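Export chaperone SatS (Mycobacterium tuberculosis H37Rv, PDB 6DNM) acts as a chaperone for the SecA2 protein export pathway, probably by binding proteins destined for export. Local coordinates at residues M24-Y36 / L44-E56. Residues are numbered along the deposited sequence; the frame is centred on the assembly and turned at random.
Sequences MTGTATFYTLRCY and LGRNGRISVFGSE
With OG1 of Thr-32 turned opposite its own backbone N (chi1 -171°), the hydroxyl reaches across to segment 44-56 and donates to the carbonyl of Ser-51, OG1 to O 2.7 Å, nearly in line with that C=O. CB of Leu-44 and CG2 of Ile-50 pack against OG1 of Thr-32, so a polar bond is set among aliphatic groups. Tyr-31 and Phe-53 form a single antiparallel hydrogen-bonded bridge, Tyr-31 N to Phe-53 O 2.8 Å and Phe-53 N to Tyr-31 O 3.0 Å. Next to it, Val-52 lays CG2 over one face of the Phe-30 ring, 3.8 Å from the centroid and displaced toward the rim, a CH-pi contact. Glu-56, at the start of helix 56-63, sets CG over the centre of the Tyr-31 ring, 4.1 Å from the centroid, a second CH-pi contact, while the phenol OH is hydrogen-bonded to NE2 of Gln-22. A water donates to the carbonyls of Thr-29 and Gly-54, bridging the two segments where direct pairing has ended. Beyond Thr-32, Leu-44 N closes a further bond on Leu-33 O (2.9 Å). The axes of strands 29-36 and 49-52 lie 120° apart, so the two cross instead of pairing along their length. The arrangement is that of a beta hairpin, 45-46 with 49-52 around a type I' turn, crossing strand 29-37 of the other, four-stranded mixed sheet and joined to it by a single antiparallel bridge just past the hairpin, at Phe-53, with the Leu-44 and Thr-32 bonds beside it.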
loop_
_atom_site.group_PDB
_atom_site.type_symbol
_atom_site.label_atom_id
_atom_site.label_comp_id
_atom_site.label_asym_id
_atom_site.label_seq_id
_atom_site.Cartn_x
_atom_site.Cartn_y
_atom_site.Cartn_z
ATOM N N MET A 24 2.066 2.229 7.210
ATOM C CA MET A 24 2.126 3.046 8.411
ATOM C C MET A 24 1.431 4.379 8.162
ATOM O O MET A 24 1.712 5.064 7.174
ATOM C CB MET A 24 3.575 3.261 8.861
ATOM C CG MET A 24 4.313 1.948 9.132
ATOM S SD MET A 24 5.954 2.163 9.867
ATOM C CE MET A 24 5.550 2.762 11.511
ATOM N N THR A 25 0.503 4.721 9.040
ATOM C CA THR A 25 -0.136 6.025 9.042
ATOM C C THR A 25 0.157 6.696 10.375
ATOM O O THR A 25 0.692 6.079 11.298
ATOM C CB THR A 25 -1.651 5.910 8.824
ATOM O OG1 THR A 25 -2.279 5.474 10.039
ATOM C CG2 THR A 25 -1.976 4.916 7.711
ATOM N N GLY A 26 -0.190 7.978 10.480
ATOM C CA GLY A 26 0.086 8.700 11.708
ATOM C C GLY A 26 -0.531 8.071 12.938
ATOM O O GLY A 26 -0.048 8.311 14.051
ATOM N N THR A 27 -1.584 7.260 12.764
ATOM C CA THR A 27 -2.314 6.687 13.884
ATOM C C THR A 27 -2.331 5.165 13.926
ATOM O O THR A 27 -2.825 4.606 14.909
ATOM C CB THR A 27 -3.772 7.176 13.894
ATOM O OG1 THR A 27 -4.377 6.891 12.628
ATOM C CG2 THR A 27 -3.850 8.675 14.169
ATOM N N ALA A 28 -1.826 4.473 12.908
ATOM C CA ALA A 28 -1.942 3.019 12.902
ATOM C C ALA A 28 -0.901 2.420 11.969
ATOM O O ALA A 28 -0.503 3.039 10.983
ATOM C CB ALA A 28 -3.348 2.572 12.471
ATOM N N THR A 29 -0.471 1.204 12.292
ATOM C CA THR A 29 0.365 0.406 11.408
ATOM C C THR A 29 -0.396 -0.859 11.050
ATOM O O THR A 29 -0.860 -1.582 11.936
ATOM C CB THR A 29 1.713 0.065 12.062
ATOM O OG1 THR A 29 2.461 1.270 12.258
ATOM C CG2 THR A 29 2.525 -0.882 11.185
ATOM N N PHE A 30 -0.521 -1.120 9.756
ATOM C CA PHE A 30 -1.329 -2.220 9.255
ATOM C C PHE A 30 -0.489 -3.187 8.437
ATOM O O PHE A 30 0.519 -2.806 7.830
ATOM C CB PHE A 30 -2.438 -1.724 8.332
ATOM C CG PHE A 30 -3.478 -0.908 9.020
ATOM C CD1 PHE A 30 -4.211 -1.434 10.073
ATOM C CD2 PHE A 30 -3.745 0.383 8.601
ATOM C CE1 PHE A 30 -5.184 -0.666 10.714
ATOM C CE2 PHE A 30 -4.708 1.149 9.234
ATOM C CZ PHE A 30 -5.430 0.624 10.290
ATOM N N TYR A 31 -0.953 -4.438 8.396
ATOM C CA TYR A 31 -0.371 -5.500 7.586
ATOM C C TYR A 31 -1.444 -6.077 6.677
ATOM O O TYR A 31 -2.609 -6.195 7.070
ATOM C CB TYR A 31 0.212 -6.613 8.477
ATOM C CG TYR A 31 1.337 -6.063 9.310
ATOM C CD1 TYR A 31 2.642 -6.042 8.822
ATOM C CD2 TYR A 31 1.087 -5.482 10.560
ATOM C CE1 TYR A 31 3.672 -5.501 9.566
ATOM C CE2 TYR A 31 2.110 -4.921 11.305
ATOM C CZ TYR A 31 3.400 -4.945 10.807
ATOM O OH TYR A 31 4.412 -4.384 11.540
ATOM N N THR A 32 -1.050 -6.429 5.458
ATOM C CA THR A 32 -1.928 -7.121 4.520
ATOM C C THR A 32 -1.048 -7.831 3.500
ATOM O O THR A 32 0.182 -7.854 3.636
ATOM C CB THR A 32 -2.970 -6.172 3.899
ATOM O OG1 THR A 32 -3.935 -6.934 3.156
ATOM C CG2 THR A 32 -2.328 -5.143 2.968
ATOM N N LEU A 33 -1.677 -8.434 2.487
ATOM C CA LEU A 33 -0.969 -9.100 1.401
ATOM C C LEU A 33 -1.308 -8.432 0.077
ATOM O O LEU A 33 -2.431 -7.954 -0.127
ATOM C CB LEU A 33 -1.358 -10.585 1.281
ATOM C CG LEU A 33 -1.185 -11.458 2.527
ATOM C CD1 LEU A 33 -1.648 -12.881 2.250
ATOM C CD2 LEU A 33 0.265 -11.459 3.005
ATOM N N ARG A 34 -0.332 -8.423 -0.833
ATOM C CA ARG A 34 -0.531 -7.869 -2.163
ATOM C C ARG A 34 0.275 -8.670 -3.171
ATOM O O ARG A 34 1.406 -9.078 -2.892
ATOM C CB ARG A 34 -0.064 -6.414 -2.212
ATOM C CG ARG A 34 -0.310 -5.726 -3.567
ATOM C CD ARG A 34 0.995 -5.507 -4.344
ATOM N NE ARG A 34 1.957 -4.846 -3.478
ATOM C CZ ARG A 34 3.271 -4.764 -3.654
ATOM N NH1 ARG A 34 4.012 -4.138 -2.773
ATOM N NH2 ARG A 34 3.863 -5.291 -4.703
ATOM N N CYS A 35 -0.312 -8.885 -4.346
ATOM C CA CYS A 35 0.391 -9.510 -5.456
ATOM C C CYS A 35 0.027 -8.777 -6.738
ATOM O O CYS A 35 -0.791 -7.853 -6.740
ATOM C CB CYS A 35 0.040 -10.993 -5.584
ATOM S SG CYS A 35 -1.653 -11.288 -6.093
ATOM N N TYR A 36 0.639 -9.196 -7.840
ATOM C CA TYR A 36 0.289 -8.702 -9.163
ATOM C C TYR A 36 -0.077 -9.885 -10.043
ATOM O O TYR A 36 0.638 -10.892 -10.069
ATOM C CB TYR A 36 1.446 -7.933 -9.779
ATOM C CG TYR A 36 1.855 -6.747 -8.947
ATOM C CD1 TYR A 36 1.169 -5.533 -9.019
ATOM C CD2 TYR A 36 2.908 -6.847 -8.065
ATOM C CE1 TYR A 36 1.552 -4.438 -8.237
ATOM C CE2 TYR A 36 3.291 -5.781 -7.299
ATOM C CZ TYR A 36 2.615 -4.578 -7.369
ATOM O OH TYR A 36 3.023 -3.517 -6.575
ATOM N N LEU A 44 -5.236 -8.703 -0.500
ATOM C CA LEU A 44 -6.097 -9.469 0.385
ATOM C C LEU A 44 -7.299 -8.598 0.719
ATOM O O LEU A 44 -7.187 -7.636 1.483
ATOM C CB LEU A 44 -5.313 -9.845 1.638
ATOM C CG LEU A 44 -6.051 -10.682 2.672
ATOM C CD1 LEU A 44 -6.355 -12.077 2.095
ATOM C CD2 LEU A 44 -5.224 -10.781 3.961
ATOM N N GLY A 45 -8.439 -8.899 0.121
ATOM C CA GLY A 45 -9.597 -8.038 0.250
ATOM C C GLY A 45 -10.701 -8.526 -0.656
ATOM O O GLY A 45 -10.587 -9.565 -1.310
ATOM N N ARG A 46 -11.780 -7.748 -0.683
ATOM C CA ARG A 46 -12.920 -8.064 -1.528
ATOM C C ARG A 46 -13.640 -6.771 -1.865
ATOM O O ARG A 46 -13.601 -5.809 -1.093
ATOM C CB ARG A 46 -13.896 -9.021 -0.827
ATOM C CG ARG A 46 -14.411 -8.479 0.506
ATOM C CD ARG A 46 -14.878 -9.586 1.449
ATOM N NE ARG A 46 -15.590 -9.050 2.609
ATOM C CZ ARG A 46 -15.034 -8.827 3.797
ATOM N NH1 ARG A 46 -15.763 -8.338 4.791
ATOM N NH2 ARG A 46 -13.750 -9.093 3.995
ATOM N N ASN A 47 -14.282 -6.755 -3.033
ATOM C CA ASN A 47 -15.113 -5.624 -3.455
ATOM C C ASN A 47 -14.350 -4.299 -3.409
ATOM O O ASN A 47 -14.877 -3.266 -2.988
ATOM C CB ASN A 47 -16.417 -5.563 -2.656
ATOM C CG ASN A 47 -17.185 -6.873 -2.703
ATOM O OD1 ASN A 47 -17.313 -7.482 -3.761
ATOM N ND2 ASN A 47 -17.693 -7.313 -1.556
ATOM N N GLY A 48 -13.091 -4.329 -3.841
ATOM C CA GLY A 48 -12.307 -3.108 -3.919
ATOM C C GLY A 48 -11.830 -2.522 -2.608
ATOM O O GLY A 48 -11.324 -1.392 -2.607
ATOM N N ARG A 49 -11.970 -3.241 -1.494
ATOM C CA ARG A 49 -11.470 -2.782 -0.203
ATOM C C ARG A 49 -10.477 -3.795 0.351
ATOM O O ARG A 49 -10.695 -5.009 0.273
ATOM C CB ARG A 49 -12.604 -2.548 0.806
ATOM C CG ARG A 49 -13.628 -1.481 0.396
ATOM C CD ARG A 49 -14.094 -0.637 1.592
ATOM N NE ARG A 49 -14.775 -1.424 2.617
ATOM C CZ ARG A 49 -14.737 -1.143 3.916
ATOM N NH1 ARG A 49 -14.046 -0.100 4.353
ATOM N NH2 ARG A 49 -15.384 -1.912 4.780
ATOM N N ILE A 50 -9.394 -3.278 0.917
ATOM C CA ILE A 50 -8.253 -4.070 1.360
ATOM C C ILE A 50 -8.434 -4.413 2.831
ATOM O O ILE A 50 -8.593 -3.517 3.667
ATOM C CB ILE A 50 -6.955 -3.269 1.164
ATOM C CG1 ILE A 50 -6.769 -2.901 -0.312
ATOM C CG2 ILE A 50 -5.755 -4.014 1.754
ATOM C CD1 ILE A 50 -5.834 -1.733 -0.526
ATOM N N SER A 51 -8.373 -5.705 3.156
ATOM C CA SER A 51 -8.412 -6.132 4.552
ATOM C C SER A 51 -7.077 -5.832 5.225
ATOM O O SER A 51 -6.028 -6.305 4.774
ATOM C CB SER A 51 -8.693 -7.631 4.628
ATOM O OG SER A 51 -10.021 -7.924 4.234
ATOM N N VAL A 52 -7.114 -5.063 6.318
ATOM C CA VAL A 52 -5.911 -4.719 7.064
ATOM C C VAL A 52 -5.990 -5.263 8.483
ATOM O O VAL A 52 -7.069 -5.387 9.072
ATOM C CB VAL A 52 -5.625 -3.203 7.068
ATOM C CG1 VAL A 52 -5.303 -2.744 5.656
ATOM C CG2 VAL A 52 -6.793 -2.417 7.663
ATOM N N PHE A 53 -4.810 -5.546 9.040
ATOM C CA PHE A 53 -4.647 -6.203 10.333
ATOM C C PHE A 53 -3.621 -5.449 11.167
ATOM O O PHE A 53 -2.640 -4.931 10.632
ATOM C CB PHE A 53 -4.226 -7.669 10.131
ATOM C CG PHE A 53 -5.233 -8.454 9.352
ATOM C CD1 PHE A 53 -6.228 -9.171 10.006
ATOM C CD2 PHE A 53 -5.231 -8.427 7.958
ATOM C CE1 PHE A 53 -7.194 -9.856 9.281
ATOM C CE2 PHE A 53 -6.189 -9.114 7.231
ATOM C CZ PHE A 53 -7.164 -9.831 7.891
ATOM N N GLY A 54 -3.857 -5.371 12.482
ATOM C CA GLY A 54 -2.974 -4.588 13.327
ATOM C C GLY A 54 -1.690 -5.276 13.724
ATOM O O GLY A 54 -0.836 -4.660 14.370
ATOM N N SER A 55 -1.531 -6.544 13.364
ATOM C CA SER A 55 -0.335 -7.281 13.729
ATOM C C SER A 55 -0.154 -8.435 12.763
ATOM O O SER A 55 -1.100 -8.885 12.104
ATOM C CB SER A 55 -0.420 -7.829 15.156
ATOM O OG SER A 55 -1.443 -8.807 15.263
ATOM N N GLU A 56 1.077 -8.936 12.723
ATOM C CA GLU A 56 1.343 -10.137 11.949
ATOM C C GLU A 56 0.563 -11.328 12.497
ATOM O O GLU A 56 0.051 -12.145 11.723
ATOM C CB GLU A 56 2.845 -10.396 11.902
ATOM C CG GLU A 56 3.613 -9.248 11.252
ATOM C CD GLU A 56 5.048 -9.139 11.733
ATOM O OE1 GLU A 56 5.393 -8.124 12.391
ATOM O OE2 GLU A 56 5.830 -10.064 11.443
HETATM O O HOH W 1 0.323 -2.295 14.416
#